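Local atomic coordinates of beta-galactosidase (Bacillus circulans, PDB entry 4MAD), a protein that probably releases terminal non-reducing beta-D-galactose residues from beta-D-galactosides by hydrolysis, as a family 35 glycoside hydrolase built on a (beta/alpha)8 barrel. Residues 363-374 with 498-508; 409-418 with 470-481. All coordinates share one frame; numbering follows the deposited sequence.

Contact 1. Residues 363-374 with 498-508; sequences EHAGLLDSLHRI and LSSLEFTADEV
Leu501 turns its CD2 methyl into the angle between Ser370 and Ile374, one of the closely packed parts of the contact. The methyl lies 3.7 Å from Ser370 CB and equally near Ile374 CG2, while Leu498 CD2 closes on the same Ile374 methyl from 4.1 Å. With CG2 anti to its carbonyl carbon and CG1 lying between the backbone N and the carbonyl carbon (chi1 53°), Ile374 offers the short branch to both leucines. Further along, Phe503 CD1 meets Ala365 CB at 3.8 Å, and Phe503 CB abuts Glu363 CB at 3.4 Å. His364 and Thr504 form a single antiparallel, hydrogen-bonded pair, with bonds from His364 N to Thr504 O (2.8 Å) and from Thr504 N back to His364 O. Strand 357-366 belongs to an eight-stranded antiparallel sheet, in which it pairs with strand 514-522; the loop 498-508, which precedes that neighbour, runs antiparallel alongside the strand end. Val508 CG2 sits over one face of the His364 imidazole, 4.1 Å from its centroid, and ND1 is hydrogen-bonded to His516. Exposed Arg373, Glu502 and Ser500 form the looser solvent side. Arg373, extended from CG to NE, lays one guanidinium face against Glu502 CB. One water joins Arg373 NH1 and Glu502 N to OG of buried Ser370, which itself donates to Gly366 O; another links Arg373 O to Ser500 N.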
loop_
_atom_site.group_PDB
_atom_site.type_symbol
_atom_site.label_atom_id
_atom_site.label_comp_id
_atom_site.label_asym_id
_atom_site.label_seq_id
_atom_site.Cartn_x
_atom_site.Cartn_y
_atom_site.Cartn_z
ATOM N N GLU A 363 27.024 -16.087 1.482
ATOM C CA GLU A 363 27.596 -14.794 1.840
ATOM C C GLU A 363 26.703 -14.041 2.823
ATOM O O GLU A 363 25.480 -14.161 2.782
ATOM C CB GLU A 363 27.830 -13.946 0.588
ATOM C CG GLU A 363 28.399 -14.721 -0.588
ATOM C CD GLU A 363 29.007 -13.818 -1.643
ATOM O OE1 GLU A 363 30.186 -13.432 -1.489
ATOM O OE2 GLU A 363 28.308 -13.492 -2.625
ATOM N N HIS A 364 27.326 -13.265 3.704
ATOM C CA HIS A 364 26.604 -12.498 4.672
ATOM C C HIS A 364 27.265 -11.124 4.998
ATOM O O HIS A 364 28.443 -10.948 4.919
ATOM C CB HIS A 364 26.494 -13.268 5.960
ATOM C CG HIS A 364 26.332 -14.740 5.804
ATOM N ND1 HIS A 364 25.106 -15.336 5.713
ATOM C CD2 HIS A 364 27.231 -15.741 5.836
ATOM C CE1 HIS A 364 25.256 -16.637 5.635
ATOM N NE2 HIS A 364 26.540 -16.911 5.694
ATOM N N ALA A 365 26.455 -10.156 5.357
ATOM C CA ALA A 365 26.974 -8.890 5.807
ATOM C C ALA A 365 26.106 -8.282 6.880
ATOM O O ALA A 365 24.947 -8.156 6.705
ATOM C CB ALA A 365 27.116 -7.974 4.695
ATOM N N GLY A 366 26.729 -7.909 7.987
ATOM C CA GLY A 366 26.068 -7.201 9.055
ATOM C C GLY A 366 25.690 -5.793 8.691
ATOM O O GLY A 366 26.485 -5.047 8.217
ATOM N N LEU A 367 24.458 -5.436 8.971
ATOM C CA LEU A 367 23.949 -4.147 8.614
ATOM C C LEU A 367 24.748 -3.020 9.300
ATOM O O LEU A 367 25.156 -2.120 8.685
ATOM C CB LEU A 367 22.503 -4.059 9.044
ATOM C CG LEU A 367 21.754 -2.804 8.708
ATOM C CD1 LEU A 367 20.273 -3.003 8.718
ATOM C CD2 LEU A 367 22.058 -1.778 9.613
ATOM N N LEU A 368 24.998 -3.166 10.580
ATOM C CA LEU A 368 25.773 -2.226 11.338
ATOM C C LEU A 368 27.243 -2.123 10.893
ATOM O O LEU A 368 27.952 -1.213 11.245
ATOM C CB LEU A 368 25.676 -2.557 12.810
ATOM C CG LEU A 368 24.341 -2.241 13.442
ATOM C CD1 LEU A 368 24.320 -2.611 14.865
ATOM C CD2 LEU A 368 23.977 -0.845 13.277
ATOM N N ASP A 369 27.672 -3.139 10.187
ATOM C CA ASP A 369 28.978 -3.201 9.601
ATOM C C ASP A 369 28.987 -2.723 8.170
ATOM O O ASP A 369 30.008 -2.731 7.548
ATOM C CB ASP A 369 29.517 -4.616 9.651
ATOM C CG ASP A 369 29.697 -5.112 11.051
ATOM O OD1 ASP A 369 30.145 -4.354 11.887
ATOM O OD2 ASP A 369 29.380 -6.254 11.310
ATOM N N SER A 370 27.845 -2.351 7.647
ATOM C CA SER A 370 27.738 -1.872 6.288
ATOM C C SER A 370 27.301 -0.416 6.091
ATOM O O SER A 370 26.927 -0.033 5.039
ATOM C CB SER A 370 26.817 -2.824 5.522
ATOM O OG SER A 370 27.279 -4.134 5.644
ATOM N N LEU A 371 27.342 0.402 7.127
ATOM C CA LEU A 371 26.599 1.631 7.053
ATOM C C LEU A 371 26.965 2.587 5.898
ATOM O O LEU A 371 26.118 3.038 5.208
ATOM C CB LEU A 371 26.615 2.332 8.408
ATOM C CG LEU A 371 25.933 1.536 9.512
ATOM C CD1 LEU A 371 26.131 2.108 10.847
ATOM C CD2 LEU A 371 24.487 1.318 9.278
ATOM N N HIS A 372 28.219 2.842 5.667
ATOM C CA HIS A 372 28.587 3.717 4.591
ATOM C C HIS A 372 28.464 3.106 3.201
ATOM O O HIS A 372 28.657 3.742 2.209
ATOM C CB HIS A 372 29.976 4.223 4.765
ATOM C CG HIS A 372 30.084 5.370 5.701
ATOM N ND1 HIS A 372 29.728 5.292 7.024
ATOM C CD2 HIS A 372 30.571 6.609 5.514
ATOM C CE1 HIS A 372 29.972 6.446 7.607
ATOM N NE2 HIS A 372 30.515 7.247 6.721
ATOM N N ARG A 373 28.310 1.813 3.184
ATOM C CA ARG A 373 28.062 1.069 1.964
ATOM C C ARG A 373 26.654 1.305 1.408
ATOM O O ARG A 373 26.388 1.201 0.239
ATOM C CB ARG A 373 28.345 -0.412 2.133
ATOM C CG ARG A 373 29.813 -0.749 2.274
ATOM C CD ARG A 373 30.087 -2.216 2.613
ATOM N NE ARG A 373 31.476 -2.475 2.864
ATOM C CZ ARG A 373 31.979 -3.579 3.344
ATOM N NH1 ARG A 373 31.215 -4.565 3.668
ATOM N NH2 ARG A 373 33.258 -3.685 3.520
ATOM N N ILE A 374 25.745 1.556 2.318
ATOM C CA ILE A 374 24.378 1.767 1.924
ATOM C C ILE A 374 23.714 3.015 2.531
ATOM O O ILE A 374 22.544 3.099 2.545
ATOM C CB ILE A 374 23.553 0.524 2.182
ATOM C CG1 ILE A 374 23.738 0.088 3.614
ATOM C CG2 ILE A 374 24.019 -0.558 1.284
ATOM C CD1 ILE A 374 22.791 -0.899 4.066
ATOM N N LEU A 498 21.575 -1.425 -3.204
ATOM C CA LEU A 498 22.393 -2.279 -2.421
ATOM C C LEU A 498 23.715 -2.703 -3.067
ATOM O O LEU A 498 24.412 -3.488 -2.547
ATOM C CB LEU A 498 21.604 -3.499 -2.041
ATOM C CG LEU A 498 20.320 -3.263 -1.266
ATOM C CD1 LEU A 498 19.748 -4.503 -0.824
ATOM C CD2 LEU A 498 20.667 -2.467 -0.100
ATOM N N SER A 499 24.016 -2.131 -4.204
ATOM C CA SER A 499 25.103 -2.605 -5.016
ATOM C C SER A 499 26.464 -2.481 -4.394
ATOM O O SER A 499 27.379 -3.049 -4.871
ATOM C CB SER A 499 25.124 -1.937 -6.364
ATOM O OG SER A 499 25.457 -0.612 -6.257
ATOM N N SER A 500 26.599 -1.637 -3.410
ATOM C CA SER A 500 27.896 -1.452 -2.788
ATOM C C SER A 500 28.207 -2.375 -1.603
ATOM O O SER A 500 29.281 -2.418 -1.123
ATOM C CB SER A 500 28.133 0.011 -2.429
ATOM O OG SER A 500 28.136 0.817 -3.559
ATOM N N LEU A 501 27.236 -3.158 -1.203
ATOM C CA LEU A 501 27.434 -4.096 -0.162
ATOM C C LEU A 501 28.508 -5.077 -0.582
ATOM O O LEU A 501 28.606 -5.378 -1.725
ATOM C CB LEU A 501 26.143 -4.848 0.060
ATOM C CG LEU A 501 25.040 -4.224 0.902
ATOM C CD1 LEU A 501 23.876 -5.101 0.956
ATOM C CD2 LEU A 501 25.480 -3.864 2.258
ATOM N N GLU A 502 29.282 -5.541 0.377
ATOM C CA GLU A 502 30.229 -6.628 0.214
ATOM C C GLU A 502 29.982 -7.626 1.321
ATOM O O GLU A 502 29.500 -7.270 2.349
ATOM C CB GLU A 502 31.676 -6.146 0.259
ATOM C CG GLU A 502 32.036 -5.103 -0.771
ATOM C CD GLU A 502 32.241 -5.666 -2.185
ATOM O OE1 GLU A 502 32.301 -6.857 -2.301
ATOM O OE2 GLU A 502 32.390 -4.908 -3.147
ATOM N N PHE A 503 30.361 -8.861 1.090
ATOM C CA PHE A 503 29.985 -9.965 1.928
ATOM C C PHE A 503 31.160 -10.876 2.230
ATOM O O PHE A 503 31.982 -11.052 1.415
ATOM C CB PHE A 503 28.939 -10.831 1.208
ATOM C CG PHE A 503 27.668 -10.136 0.870
ATOM C CD1 PHE A 503 26.573 -10.265 1.657
ATOM C CD2 PHE A 503 27.570 -9.387 -0.239
ATOM C CE1 PHE A 503 25.430 -9.618 1.352
ATOM C CE2 PHE A 503 26.377 -8.758 -0.551
ATOM C CZ PHE A 503 25.332 -8.881 0.246
ATOM N N THR A 504 31.139 -11.525 3.381
ATOM C CA THR A 504 32.020 -12.648 3.742
ATOM C C THR A 504 31.188 -13.849 4.177
ATOM O O THR A 504 30.028 -13.758 4.314
ATOM C CB THR A 504 32.889 -12.470 4.989
ATOM O OG1 THR A 504 32.860 -11.161 5.463
ATOM C CG2 THR A 504 34.257 -12.944 4.726
ATOM N N ALA A 505 31.863 -14.963 4.428
ATOM C CA ALA A 505 31.280 -16.208 4.916
ATOM C C ALA A 505 31.435 -16.258 6.411
ATOM O O ALA A 505 31.346 -17.303 7.019
ATOM C CB ALA A 505 32.003 -17.361 4.391
ATOM N N ASP A 506 31.607 -15.107 7.013
ATOM C CA ASP A 506 32.121 -14.997 8.337
ATOM C C ASP A 506 30.960 -15.170 9.269
ATOM O O ASP A 506 29.934 -15.588 8.882
ATOM C CB ASP A 506 32.701 -13.617 8.537
ATOM C CG ASP A 506 34.234 -13.608 8.613
ATOM O OD1 ASP A 506 34.837 -14.558 8.131
ATOM O OD2 ASP A 506 34.828 -12.631 9.113
ATOM N N GLU A 507 31.169 -14.760 10.500
ATOM C CA GLU A 507 30.266 -14.928 11.634
ATOM C C GLU A 507 28.964 -14.216 11.323
ATOM O O GLU A 507 28.981 -13.254 10.620
ATOM C CB GLU A 507 30.956 -14.289 12.881
ATOM C CG GLU A 507 30.045 -13.690 13.981
ATOM C CD GLU A 507 30.695 -12.603 14.870
ATOM O OE1 GLU A 507 30.859 -12.819 16.082
ATOM O OE2 GLU A 507 31.016 -11.509 14.357
ATOM N N VAL A 508 27.873 -14.701 11.914
ATOM C CA VAL A 508 26.577 -14.034 11.886
ATOM C C VAL A 508 26.000 -14.057 13.302
ATOM O O VAL A 508 26.011 -15.094 13.962
ATOM C CB VAL A 508 25.600 -14.732 10.925
ATOM C CG1 VAL A 508 24.162 -14.465 11.345
ATOM C CG2 VAL A 508 25.839 -14.267 9.496
HETATM O O HOH W 1 28.438 -5.015 3.229
HETATM O O HOH W 2 24.906 0.241 -2.003
#

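Contact 2. Residues 409-418 with 470-481; sequences QALTVQDIHD and DYKGITEGVRLG
Thr412 CG2 lies over one face of the Arg479 guanidinium, 3.8 Å from NH2, while Gln414 OE1 and Gly481 O occupy its edge. NE and NH2 grip Gln414 OE1 side-on, the NE bond being 2.9 Å long and nearly in line with the amide C=O, and NH1 reaches Gly481 O. The Gln414 amide stands 79° from the guanidinium, and its NE2 donates to Glu476 OE1 (2.8 Å), which lies in the amide plane but is approached from above the plane of its own carboxylate. Thr475 CG2 makes a CH-pi contact over one face of the His417 imidazole, offset toward the rim, 3.8 Å from the centroid, and ND1 donates in the ring plane to Tyr471 O at 2.6 Å. A lysine in place of Arg479 could not hold Gln414 OE1 with two nitrogens, and the amide would probably be freer to turn away from Glu476, with Gly481 O left without its NH1 partner. Beneath these groups, strands 409-413 and 477-480 run antiparallel within a four-stranded sheet of the first all-beta domain. A classic beta bulge interrupts the ladder, Glu476 N and Gly477 N both donating to Gln414 O, and a cis peptide precedes Asp415. There Thr475 OG1, set between its backbone N and carbonyl carbon (chi1 61°), accepts from Asp415 N at 2.7 Å. The other sheet face is apolar, with Leu411 CD1 against Leu480 CD2 and Val413 CG1 against Ile474 CG1 (3.9 Å). Beyond His417, NZ of buried Lys472 forms salt bridges to Asp418, meeting both oxygens on their syn lone pairs, and to Asp470 OD2; Arg434 adds salt bridges to both aspartates.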
loop_
_atom_site.group_PDB
_atom_site.type_symbol
_atom_site.label_atom_id
_atom_site.label_comp_id
_atom_site.label_asym_id
_atom_site.label_seq_id
_atom_site.Cartn_x
_atom_site.Cartn_y
_atom_site.Cartn_z
ATOM N N GLN A 409 19.984 2.293 34.033
ATOM C CA GLN A 409 19.057 3.319 33.602
ATOM C C GLN A 409 17.897 2.755 32.803
ATOM O O GLN A 409 18.038 1.784 32.171
ATOM C CB GLN A 409 19.758 4.325 32.720
ATOM C CG GLN A 409 20.867 5.039 33.388
ATOM C CD GLN A 409 20.371 6.037 34.395
ATOM O OE1 GLN A 409 19.370 6.615 34.202
ATOM N NE2 GLN A 409 21.097 6.231 35.456
ATOM N N ALA A 410 16.778 3.432 32.836
ATOM C CA ALA A 410 15.696 3.130 31.968
ATOM C C ALA A 410 15.845 3.976 30.736
ATOM O O ALA A 410 15.884 5.169 30.817
ATOM C CB ALA A 410 14.427 3.423 32.598
ATOM N N LEU A 411 15.941 3.312 29.607
ATOM C CA LEU A 411 16.021 3.995 28.344
ATOM C C LEU A 411 14.635 4.118 27.777
ATOM O O LEU A 411 13.955 3.163 27.671
ATOM C CB LEU A 411 16.839 3.204 27.363
ATOM C CG LEU A 411 17.185 3.941 26.082
ATOM C CD1 LEU A 411 18.594 3.758 25.808
ATOM C CD2 LEU A 411 16.438 3.420 24.972
ATOM N N THR A 412 14.218 5.305 27.440
ATOM C CA THR A 412 12.927 5.477 26.823
ATOM C C THR A 412 13.076 6.131 25.468
ATOM O O THR A 412 13.777 7.086 25.334
ATOM C CB THR A 412 11.991 6.327 27.696
ATOM O OG1 THR A 412 11.829 5.697 28.961
ATOM C CG2 THR A 412 10.646 6.506 27.025
ATOM N N VAL A 413 12.402 5.558 24.499
ATOM C CA VAL A 413 12.328 6.154 23.195
ATOM C C VAL A 413 10.982 6.848 23.039
ATOM O O VAL A 413 9.972 6.225 23.093
ATOM C CB VAL A 413 12.465 5.142 22.072
ATOM C CG1 VAL A 413 12.480 5.818 20.796
ATOM C CG2 VAL A 413 13.687 4.343 22.207
ATOM N N GLN A 414 11.050 8.142 22.828
ATOM C CA GLN A 414 9.906 8.992 22.808
ATOM C C GLN A 414 9.711 9.686 21.474
ATOM O O GLN A 414 10.306 10.693 21.254
ATOM C CB GLN A 414 10.088 10.080 23.889
ATOM C CG GLN A 414 8.994 11.048 24.064
ATOM C CD GLN A 414 9.233 11.993 25.252
ATOM O OE1 GLN A 414 9.734 11.588 26.220
ATOM N NE2 GLN A 414 8.837 13.207 25.137
ATOM N N ASP A 415 8.804 9.199 20.649
ATOM C CA ASP A 415 8.211 7.888 20.692
ATOM C C ASP A 415 8.772 7.018 19.546
ATOM O O ASP A 415 9.325 7.513 18.638
ATOM C CB ASP A 415 6.719 7.987 20.462
ATOM C CG ASP A 415 5.944 8.508 21.659
ATOM O OD1 ASP A 415 6.336 8.297 22.780
ATOM O OD2 ASP A 415 4.906 9.110 21.474
ATOM N N ILE A 416 8.589 5.722 19.629
ATOM C CA ILE A 416 9.131 4.848 18.627
ATOM C C ILE A 416 8.085 4.490 17.550
ATOM O O ILE A 416 7.118 3.923 17.831
ATOM C CB ILE A 416 9.721 3.591 19.235
ATOM C CG1 ILE A 416 10.363 2.726 18.169
ATOM C CG2 ILE A 416 8.716 2.846 19.993
ATOM C CD1 ILE A 416 11.626 3.194 17.722
ATOM N N HIS A 417 8.361 4.881 16.308
ATOM C CA HIS A 417 7.469 4.678 15.214
ATOM C C HIS A 417 8.226 3.945 14.115
ATOM O O HIS A 417 8.804 4.584 13.278
ATOM C CB HIS A 417 6.981 6.026 14.688
ATOM C CG HIS A 417 5.943 6.681 15.535
ATOM N ND1 HIS A 417 5.291 7.825 15.157
ATOM C CD2 HIS A 417 5.415 6.328 16.723
ATOM C CE1 HIS A 417 4.404 8.143 16.068
ATOM N NE2 HIS A 417 4.477 7.266 17.040
ATOM N N ASP A 418 8.204 2.623 14.115
ATOM C CA ASP A 418 7.354 1.810 14.948
ATOM C C ASP A 418 7.973 0.656 15.757
ATOM O O ASP A 418 7.334 0.092 16.579
ATOM C CB ASP A 418 6.272 1.272 14.052
ATOM C CG ASP A 418 5.753 2.310 13.120
ATOM O OD1 ASP A 418 5.175 3.241 13.621
ATOM O OD2 ASP A 418 5.951 2.216 11.928
ATOM N N ASP A 470 1.658 10.746 10.779
ATOM C CA ASP A 470 2.353 9.596 11.291
ATOM C C ASP A 470 3.832 9.689 10.940
ATOM O O ASP A 470 4.239 9.192 9.959
ATOM C CB ASP A 470 1.735 8.317 10.721
ATOM C CG ASP A 470 2.254 7.073 11.377
ATOM O OD1 ASP A 470 2.769 7.134 12.457
ATOM O OD2 ASP A 470 2.045 6.031 10.844
ATOM N N TYR A 471 4.577 10.419 11.756
ATOM C CA TYR A 471 6.006 10.541 11.603
ATOM C C TYR A 471 6.671 9.223 11.943
ATOM O O TYR A 471 6.277 8.586 12.830
ATOM C CB TYR A 471 6.590 11.609 12.521
ATOM C CG TYR A 471 6.215 13.017 12.160
ATOM C CD1 TYR A 471 6.911 13.706 11.215
ATOM C CD2 TYR A 471 5.161 13.636 12.753
ATOM C CE1 TYR A 471 6.605 14.948 10.896
ATOM C CE2 TYR A 471 4.832 14.890 12.425
ATOM C CZ TYR A 471 5.555 15.533 11.495
ATOM O OH TYR A 471 5.207 16.778 11.162
ATOM N N LYS A 472 7.725 8.896 11.246
ATOM C CA LYS A 472 8.416 7.662 11.454
ATOM C C LYS A 472 9.892 7.862 11.920
ATOM O O LYS A 472 10.491 8.890 11.687
ATOM C CB LYS A 472 8.276 6.806 10.208
ATOM C CG LYS A 472 6.867 6.581 9.813
ATOM C CD LYS A 472 6.176 5.814 10.822
ATOM C CE LYS A 472 5.135 4.887 10.224
ATOM N NZ LYS A 472 4.248 4.319 11.163
ATOM N N GLY A 473 10.424 6.872 12.612
ATOM C CA GLY A 473 11.685 6.987 13.306
ATOM C C GLY A 473 11.436 7.226 14.768
ATOM O O GLY A 473 10.663 6.561 15.367
ATOM N N ILE A 474 12.161 8.186 15.305
ATOM C CA ILE A 474 12.012 8.615 16.672
ATOM C C ILE A 474 11.421 10.001 16.581
ATOM O O ILE A 474 11.993 10.860 16.011
ATOM C CB ILE A 474 13.372 8.626 17.359
ATOM C CG1 ILE A 474 13.870 7.213 17.464
ATOM C CG2 ILE A 474 13.290 9.239 18.672
ATOM C CD1 ILE A 474 15.201 7.064 17.762
ATOM N N THR A 475 10.213 10.146 17.069
ATOM C CA THR A 475 9.507 11.399 16.985
ATOM C C THR A 475 10.050 12.590 17.770
ATOM O O THR A 475 10.094 13.652 17.253
ATOM C CB THR A 475 8.027 11.218 17.290
ATOM O OG1 THR A 475 7.873 10.728 18.600
ATOM C CG2 THR A 475 7.452 10.253 16.328
ATOM N N GLU A 476 10.424 12.394 19.028
ATOM C CA GLU A 476 10.878 13.497 19.861
ATOM C C GLU A 476 12.288 13.393 20.452
ATOM O O GLU A 476 13.034 14.331 20.462
ATOM C CB GLU A 476 9.899 13.650 21.011
ATOM C CG GLU A 476 8.531 14.087 20.609
ATOM C CD GLU A 476 7.495 14.022 21.729
ATOM O OE1 GLU A 476 7.757 14.472 22.833
ATOM O OE2 GLU A 476 6.439 13.483 21.470
ATOM N N GLY A 477 12.562 12.263 21.054
ATOM C CA GLY A 477 13.797 12.101 21.788
ATOM C C GLY A 477 14.069 10.699 22.275
ATOM O O GLY A 477 13.217 9.847 22.201
ATOM N N VAL A 478 15.274 10.503 22.786
ATOM C CA VAL A 478 15.650 9.310 23.518
ATOM C C VAL A 478 16.218 9.710 24.869
ATOM O O VAL A 478 16.988 10.586 24.937
ATOM C CB VAL A 478 16.685 8.518 22.768
ATOM C CG1 VAL A 478 17.020 7.287 23.474
ATOM C CG2 VAL A 478 16.239 8.237 21.368
ATOM N N ARG A 479 15.793 9.075 25.929
ATOM C CA ARG A 479 16.260 9.498 27.233
ATOM C C ARG A 479 16.613 8.365 28.162
ATOM O O ARG A 479 16.089 7.311 28.047
ATOM C CB ARG A 479 15.274 10.431 27.905
ATOM C CG ARG A 479 13.950 9.892 28.122
ATOM C CD ARG A 479 12.948 10.983 28.475
ATOM N NE ARG A 479 11.565 10.639 28.232
ATOM C CZ ARG A 479 10.774 9.989 29.066
ATOM N NH1 ARG A 479 11.195 9.558 30.228
ATOM N NH2 ARG A 479 9.541 9.753 28.740
ATOM N N LEU A 480 17.512 8.665 29.081
ATOM C CA LEU A 480 17.844 7.770 30.145
ATOM C C LEU A 480 17.249 8.404 31.395
ATOM O O LEU A 480 17.603 9.478 31.746
ATOM C CB LEU A 480 19.357 7.705 30.256
ATOM C CG LEU A 480 20.086 7.115 29.057
ATOM C CD1 LEU A 480 21.497 7.349 29.130
ATOM C CD2 LEU A 480 19.821 5.663 28.850
ATOM N N GLY A 481 16.323 7.748 32.039
ATOM C CA GLY A 481 15.522 8.467 32.996
ATOM C C GLY A 481 14.830 9.634 32.292
ATOM O O GLY A 481 14.126 9.444 31.362
HETATM O O HOH W 3 13.608 6.823 30.696
#

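Both segments of contact 2 fall between the two segments of contact 1 in sequence, yet the contacts do not touch: their centres lie 27 Å apart and their nearest atoms about 13 Å. Contact 2 belongs to the first all-beta domain, whereas contact 1 lies where the chain leaves an eight-stranded sheet and later returns to it. Strand 449-457 touches both, meeting Leu368 of contact 1 and Leu411 and Ile416 of contact 2. Both lie away from the predicted catalytic residues Glu171 and Glu247. His372 and Ile374 of contact 1 line a pocket holding 2-(2-methoxyethoxy)ethanol, probably a crystallisation additive, with the side chain of Ser500 about 5 Å from it.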